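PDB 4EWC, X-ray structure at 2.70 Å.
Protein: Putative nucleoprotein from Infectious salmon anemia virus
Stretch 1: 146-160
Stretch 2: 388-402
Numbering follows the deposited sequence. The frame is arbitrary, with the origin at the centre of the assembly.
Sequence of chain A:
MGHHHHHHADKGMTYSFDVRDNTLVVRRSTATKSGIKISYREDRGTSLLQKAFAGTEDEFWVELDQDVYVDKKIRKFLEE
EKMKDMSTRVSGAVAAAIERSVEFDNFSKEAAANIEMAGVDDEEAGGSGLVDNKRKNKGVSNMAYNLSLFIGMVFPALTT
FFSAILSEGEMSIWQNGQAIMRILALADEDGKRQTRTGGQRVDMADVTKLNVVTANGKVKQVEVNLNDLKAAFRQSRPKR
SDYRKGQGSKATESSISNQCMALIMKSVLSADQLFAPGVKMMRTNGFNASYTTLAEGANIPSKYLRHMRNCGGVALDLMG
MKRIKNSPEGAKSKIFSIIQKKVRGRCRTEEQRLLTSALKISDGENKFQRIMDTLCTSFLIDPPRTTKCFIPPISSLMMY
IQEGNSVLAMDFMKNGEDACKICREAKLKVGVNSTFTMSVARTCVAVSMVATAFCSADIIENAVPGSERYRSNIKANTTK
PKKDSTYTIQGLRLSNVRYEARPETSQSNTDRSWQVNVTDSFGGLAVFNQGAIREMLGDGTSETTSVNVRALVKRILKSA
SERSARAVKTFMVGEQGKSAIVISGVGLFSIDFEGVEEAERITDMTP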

# COMPACT_ATOMS: atom_id res chain seq x y z
N ASN A 146 24.92 -14.35 22.20
CA ASN A 146 24.73 -13.91 23.58
C ASN A 146 23.27 -13.69 23.91
O ASN A 146 22.80 -14.07 24.98
CB ASN A 146 25.52 -12.62 23.84
CG ASN A 146 27.01 -12.88 23.93
OD1 ASN A 146 27.44 -14.03 24.08
ND2 ASN A 146 27.81 -11.83 23.84
N LEU A 147 22.56 -13.10 22.96
CA LEU A 147 21.14 -12.87 23.11
C LEU A 147 20.38 -14.19 23.16
O LEU A 147 19.49 -14.34 23.98
CB LEU A 147 20.59 -11.94 22.02
CG LEU A 147 19.07 -11.69 22.06
CD1 LEU A 147 18.65 -10.94 23.32
CD2 LEU A 147 18.62 -10.97 20.81
N SER A 148 20.73 -15.16 22.31
CA SER A 148 20.08 -16.47 22.37
C SER A 148 20.40 -17.21 23.65
O SER A 148 19.56 -17.95 24.18
CB SER A 148 20.44 -17.36 21.17
OG SER A 148 19.85 -16.88 19.99
N LEU A 149 21.62 -17.04 24.14
CA LEU A 149 22.02 -17.68 25.38
C LEU A 149 21.22 -17.08 26.53
O LEU A 149 20.60 -17.79 27.33
CB LEU A 149 23.52 -17.50 25.63
CG LEU A 149 24.03 -18.15 26.90
CD1 LEU A 149 23.54 -19.58 26.94
CD2 LEU A 149 25.54 -18.11 27.00
N PHE A 150 21.24 -15.75 26.58
CA PHE A 150 20.46 -14.98 27.54
C PHE A 150 19.01 -15.44 27.56
O PHE A 150 18.48 -15.75 28.63
CB PHE A 150 20.52 -13.48 27.21
CG PHE A 150 19.79 -12.61 28.19
CD1 PHE A 150 18.40 -12.48 28.14
CD2 PHE A 150 20.48 -11.90 29.15
CE1 PHE A 150 17.74 -11.69 29.04
CE2 PHE A 150 19.83 -11.10 30.05
CZ PHE A 150 18.46 -10.99 30.00
N ILE A 151 18.37 -15.48 26.40
CA ILE A 151 16.97 -15.88 26.34
C ILE A 151 16.78 -17.32 26.81
O ILE A 151 15.96 -17.59 27.69
CB ILE A 151 16.35 -15.66 24.95
CG1 ILE A 151 16.23 -14.16 24.66
CG2 ILE A 151 14.97 -16.30 24.89
CD1 ILE A 151 16.02 -13.83 23.19
N GLY A 152 17.55 -18.24 26.26
CA GLY A 152 17.50 -19.63 26.68
C GLY A 152 17.68 -19.91 28.17
O GLY A 152 17.20 -20.93 28.67
N MSE A 153 18.36 -19.01 28.89
CA MSE A 153 18.60 -19.18 30.32
C MSE A 153 17.61 -18.39 31.17
O MSE A 153 17.20 -18.86 32.24
CB MSE A 153 20.05 -18.84 30.72
CG MSE A 153 21.03 -19.94 30.34
SE MSE A 153 22.85 -19.51 30.88
CE MSE A 153 22.60 -19.64 32.78
N VAL A 154 17.22 -17.21 30.70
CA VAL A 154 16.34 -16.34 31.46
C VAL A 154 14.88 -16.76 31.34
O VAL A 154 14.19 -16.90 32.35
CB VAL A 154 16.58 -14.84 31.09
CG1 VAL A 154 15.52 -13.89 31.72
CG2 VAL A 154 18.00 -14.40 31.48
N PHE A 155 14.40 -17.01 30.12
CA PHE A 155 12.98 -17.38 29.92
C PHE A 155 12.47 -18.59 30.73
O PHE A 155 11.37 -18.52 31.30
CB PHE A 155 12.63 -17.48 28.42
CG PHE A 155 12.38 -16.14 27.76
CD1 PHE A 155 13.27 -15.09 27.94
CD2 PHE A 155 11.26 -15.94 26.95
CE1 PHE A 155 13.04 -13.84 27.34
CE2 PHE A 155 11.02 -14.69 26.34
CZ PHE A 155 11.91 -13.65 26.54
N PRO A 156 13.25 -19.70 30.80
CA PRO A 156 12.80 -20.79 31.68
C PRO A 156 12.63 -20.33 33.13
O PRO A 156 11.65 -20.70 33.78
CB PRO A 156 13.94 -21.81 31.58
CG PRO A 156 14.52 -21.58 30.21
CD PRO A 156 14.41 -20.09 29.98
N ALA A 157 13.54 -19.50 33.61
CA ALA A 157 13.45 -18.97 34.97
C ALA A 157 12.24 -18.08 35.15
O ALA A 157 11.67 -18.02 36.25
CB ALA A 157 14.71 -18.21 35.32
N LEU A 158 11.84 -17.39 34.08
CA LEU A 158 10.61 -16.63 34.11
C LEU A 158 9.40 -17.57 34.10
O LEU A 158 8.41 -17.30 34.75
CB LEU A 158 10.51 -15.66 32.92
CG LEU A 158 11.51 -14.52 32.83
CD1 LEU A 158 11.34 -13.81 31.50
CD2 LEU A 158 11.34 -13.55 34.01
N THR A 159 9.51 -18.67 33.36
CA THR A 159 8.41 -19.61 33.33
C THR A 159 8.17 -20.14 34.74
O THR A 159 7.03 -20.15 35.22
CB THR A 159 8.65 -20.80 32.38
OG1 THR A 159 8.44 -20.38 31.03
CG2 THR A 159 7.66 -21.94 32.71
N THR A 160 9.26 -20.51 35.41
CA THR A 160 9.22 -21.07 36.75
C THR A 160 8.72 -20.10 37.82
O THR A 160 7.85 -20.43 38.65
CB THR A 160 10.60 -21.62 37.13
OG1 THR A 160 10.80 -22.87 36.44
CG2 THR A 160 10.72 -21.83 38.63
N LYS A 388 18.85 -3.54 16.79
CA LYS A 388 17.59 -4.15 17.24
C LYS A 388 17.65 -5.66 17.01
O LYS A 388 18.50 -6.15 16.28
CB LYS A 388 16.39 -3.61 16.44
CG LYS A 388 16.41 -4.07 14.99
CD LYS A 388 15.14 -3.74 14.27
CE LYS A 388 15.01 -2.26 13.97
NZ LYS A 388 13.66 -1.91 13.46
N CYS A 389 16.72 -6.39 17.62
CA CYS A 389 16.55 -7.83 17.36
C CYS A 389 15.17 -8.19 16.82
O CYS A 389 14.19 -7.45 16.96
CB CYS A 389 16.84 -8.67 18.60
SG CYS A 389 15.58 -8.59 19.85
N PHE A 390 15.10 -9.36 16.20
CA PHE A 390 13.86 -9.88 15.66
C PHE A 390 13.41 -11.10 16.46
O PHE A 390 13.88 -12.23 16.24
CB PHE A 390 14.03 -10.19 14.18
CG PHE A 390 14.47 -9.01 13.37
CD1 PHE A 390 13.61 -7.93 13.17
CD2 PHE A 390 15.75 -8.94 12.84
CE1 PHE A 390 14.02 -6.82 12.45
CE2 PHE A 390 16.16 -7.83 12.11
CZ PHE A 390 15.29 -6.77 11.92
N ILE A 391 12.52 -10.88 17.43
CA ILE A 391 12.05 -11.99 18.24
C ILE A 391 10.56 -12.15 18.11
O ILE A 391 9.84 -11.17 17.90
CB ILE A 391 12.43 -11.87 19.74
CG1 ILE A 391 11.87 -10.57 20.34
CG2 ILE A 391 13.93 -12.07 19.94
CD1 ILE A 391 12.08 -10.45 21.86
N PRO A 392 10.07 -13.40 18.27
CA PRO A 392 8.63 -13.68 18.30
C PRO A 392 8.01 -13.05 19.54
O PRO A 392 8.75 -12.60 20.41
CB PRO A 392 8.60 -15.21 18.44
CG PRO A 392 9.89 -15.55 19.15
CD PRO A 392 10.88 -14.61 18.55
N PRO A 393 6.69 -13.01 19.62
CA PRO A 393 6.02 -12.58 20.85
C PRO A 393 6.54 -13.31 22.09
O PRO A 393 6.85 -14.51 22.05
CB PRO A 393 4.56 -12.98 20.61
CG PRO A 393 4.41 -12.82 19.13
CD PRO A 393 5.76 -13.14 18.50
N ILE A 394 6.62 -12.56 23.19
CA ILE A 394 7.14 -13.04 24.45
C ILE A 394 6.52 -14.36 24.88
O ILE A 394 7.23 -15.34 25.10
CB ILE A 394 6.95 -11.96 25.55
CG1 ILE A 394 7.78 -10.73 25.21
CG2 ILE A 394 7.35 -12.49 26.92
CD1 ILE A 394 9.27 -11.04 25.02
N SER A 395 5.20 -14.38 24.99
CA SER A 395 4.46 -15.59 25.35
C SER A 395 4.81 -16.76 24.45
O SER A 395 5.10 -17.86 24.95
CB SER A 395 2.95 -15.35 25.33
OG SER A 395 2.56 -14.64 26.49
N SER A 396 4.78 -16.52 23.15
CA SER A 396 5.16 -17.54 22.17
C SER A 396 6.53 -18.10 22.53
O SER A 396 6.73 -19.31 22.55
CB SER A 396 5.19 -16.95 20.76
OG SER A 396 3.87 -16.63 20.32
N LEU A 397 7.45 -17.20 22.84
CA LEU A 397 8.82 -17.56 23.16
C LEU A 397 8.89 -18.43 24.43
O LEU A 397 9.56 -19.45 24.45
CB LEU A 397 9.65 -16.29 23.30
CG LEU A 397 11.18 -16.26 23.20
CD1 LEU A 397 11.72 -17.24 22.19
CD2 LEU A 397 11.65 -14.84 22.85
N MSE A 398 8.15 -18.04 25.46
CA MSE A 398 8.09 -18.81 26.69
C MSE A 398 7.50 -20.17 26.45
O MSE A 398 8.05 -21.17 26.95
CB MSE A 398 7.26 -18.04 27.71
CG MSE A 398 8.11 -16.97 28.38
SE MSE A 398 6.97 -15.72 29.38
CE MSE A 398 7.30 -16.41 31.19
N MSE A 399 6.41 -20.25 25.69
CA MSE A 399 5.78 -21.53 25.36
C MSE A 399 6.74 -22.46 24.62
O MSE A 399 6.85 -23.64 24.92
CB MSE A 399 4.54 -21.33 24.49
CG MSE A 399 3.29 -20.94 25.22
SE MSE A 399 1.79 -20.66 23.96
CE MSE A 399 1.79 -22.43 23.09
N TYR A 400 7.42 -21.90 23.62
CA TYR A 400 8.26 -22.66 22.72
C TYR A 400 9.38 -23.31 23.52
O TYR A 400 9.66 -24.50 23.36
CB TYR A 400 8.77 -21.74 21.61
CG TYR A 400 9.69 -22.38 20.60
CD1 TYR A 400 9.19 -23.02 19.48
CD2 TYR A 400 11.07 -22.31 20.75
CE1 TYR A 400 10.03 -23.59 18.54
CE2 TYR A 400 11.92 -22.87 19.83
CZ TYR A 400 11.40 -23.52 18.73
OH TYR A 400 12.25 -24.10 17.81
N ILE A 401 9.99 -22.53 24.42
CA ILE A 401 10.97 -23.04 25.36
C ILE A 401 10.38 -24.03 26.40
O ILE A 401 11.00 -25.05 26.70
CB ILE A 401 11.69 -21.92 26.08
CG1 ILE A 401 12.34 -20.98 25.05
CG2 ILE A 401 12.76 -22.46 27.02
CD1 ILE A 401 12.91 -19.72 25.64
N GLN A 402 9.20 -23.73 26.94
CA GLN A 402 8.57 -24.65 27.87
C GLN A 402 8.26 -25.98 27.17
O GLN A 402 8.36 -27.04 27.79
CB GLN A 402 7.31 -24.07 28.52
O HOH W 1 10.14 -20.58 29.18

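Phe155 is the centre of this contact. Its side chain sits as a knob in a hole formed by Ile394, Leu397, Met398 and Ile401, all from the helix 394-402. The two helices cross almost at right angles, at 91°, and their axes come within 9.5 Å of each other. A near-perpendicular crossing keeps the close packing local, and Phe155 lies where the backbones come close: its CA is 6.0 Å from the CA of Met398.

The ring is held by carbon atoms. Phe155 CE2 lies 3.5 Å from Leu397 CG, and Phe155 CD2 lies 3.6 Å from Met398 CG. Ile394 meets the ring edge, with its CD1 4.0 Å from Phe155 CZ. The CA-to-CB bond of Ile394 points sideways, but the end of the side chain comes nearer. Ile401 reaches the base of the knob, its CD1 3.6 Å from Phe155 CB.

Ile151 is one helical turn before Phe155, and its CA-to-CB bond also points toward the other stretch. Ile151 CG2 is 4.1 Å from Leu397 CG and also 4.1 Å from Ile401 CD1. Ile151 CD1 lies 4.2 Å from Ile391 CG2, in the loop that precedes the second helix. A further turn back, Leu147 CD2 packs 3.7 Å from Cys389 CB. The spacing of Leu147, Ile151 and Phe155 places these three side chains along one side of the helix, so the apolar contact runs from the second helix into the loop.

Past Phe155, the first helix is kinked at Pro156, whose N has no hydrogen to give to the turn before. The proline ring adds to the apolar packing: Pro156 CG is 3.7 Å from Ile401 CG2. Met398 is a selenomethionine. Its CA-to-CB bond points sideways, yet its end comes nearer and places Met398 CE 3.7 Å from Leu158 CB. Met398 CE is also 4.1 Å from Thr159 OG1, where the apolar packing meets the polar edge.

No direct hydrogen bond joins the two stretches. A water links them instead. It donates to Met398 O at 3.1 Å and, in a weak bond, to Phe155 O at 3.2 Å. It is also hydrogen-bonded to Thr159 OG1, at 2.5 Å. Both carbonyl oxygens already accept helical hydrogen bonds, Phe155 O from Thr159 N at 2.8 Å and Met398 O from Gln402 N at 2.8 Å. The water therefore bridges the helices without breaking either one's own bonding. Beside it, the Gln402 side chain is not modelled beyond CB.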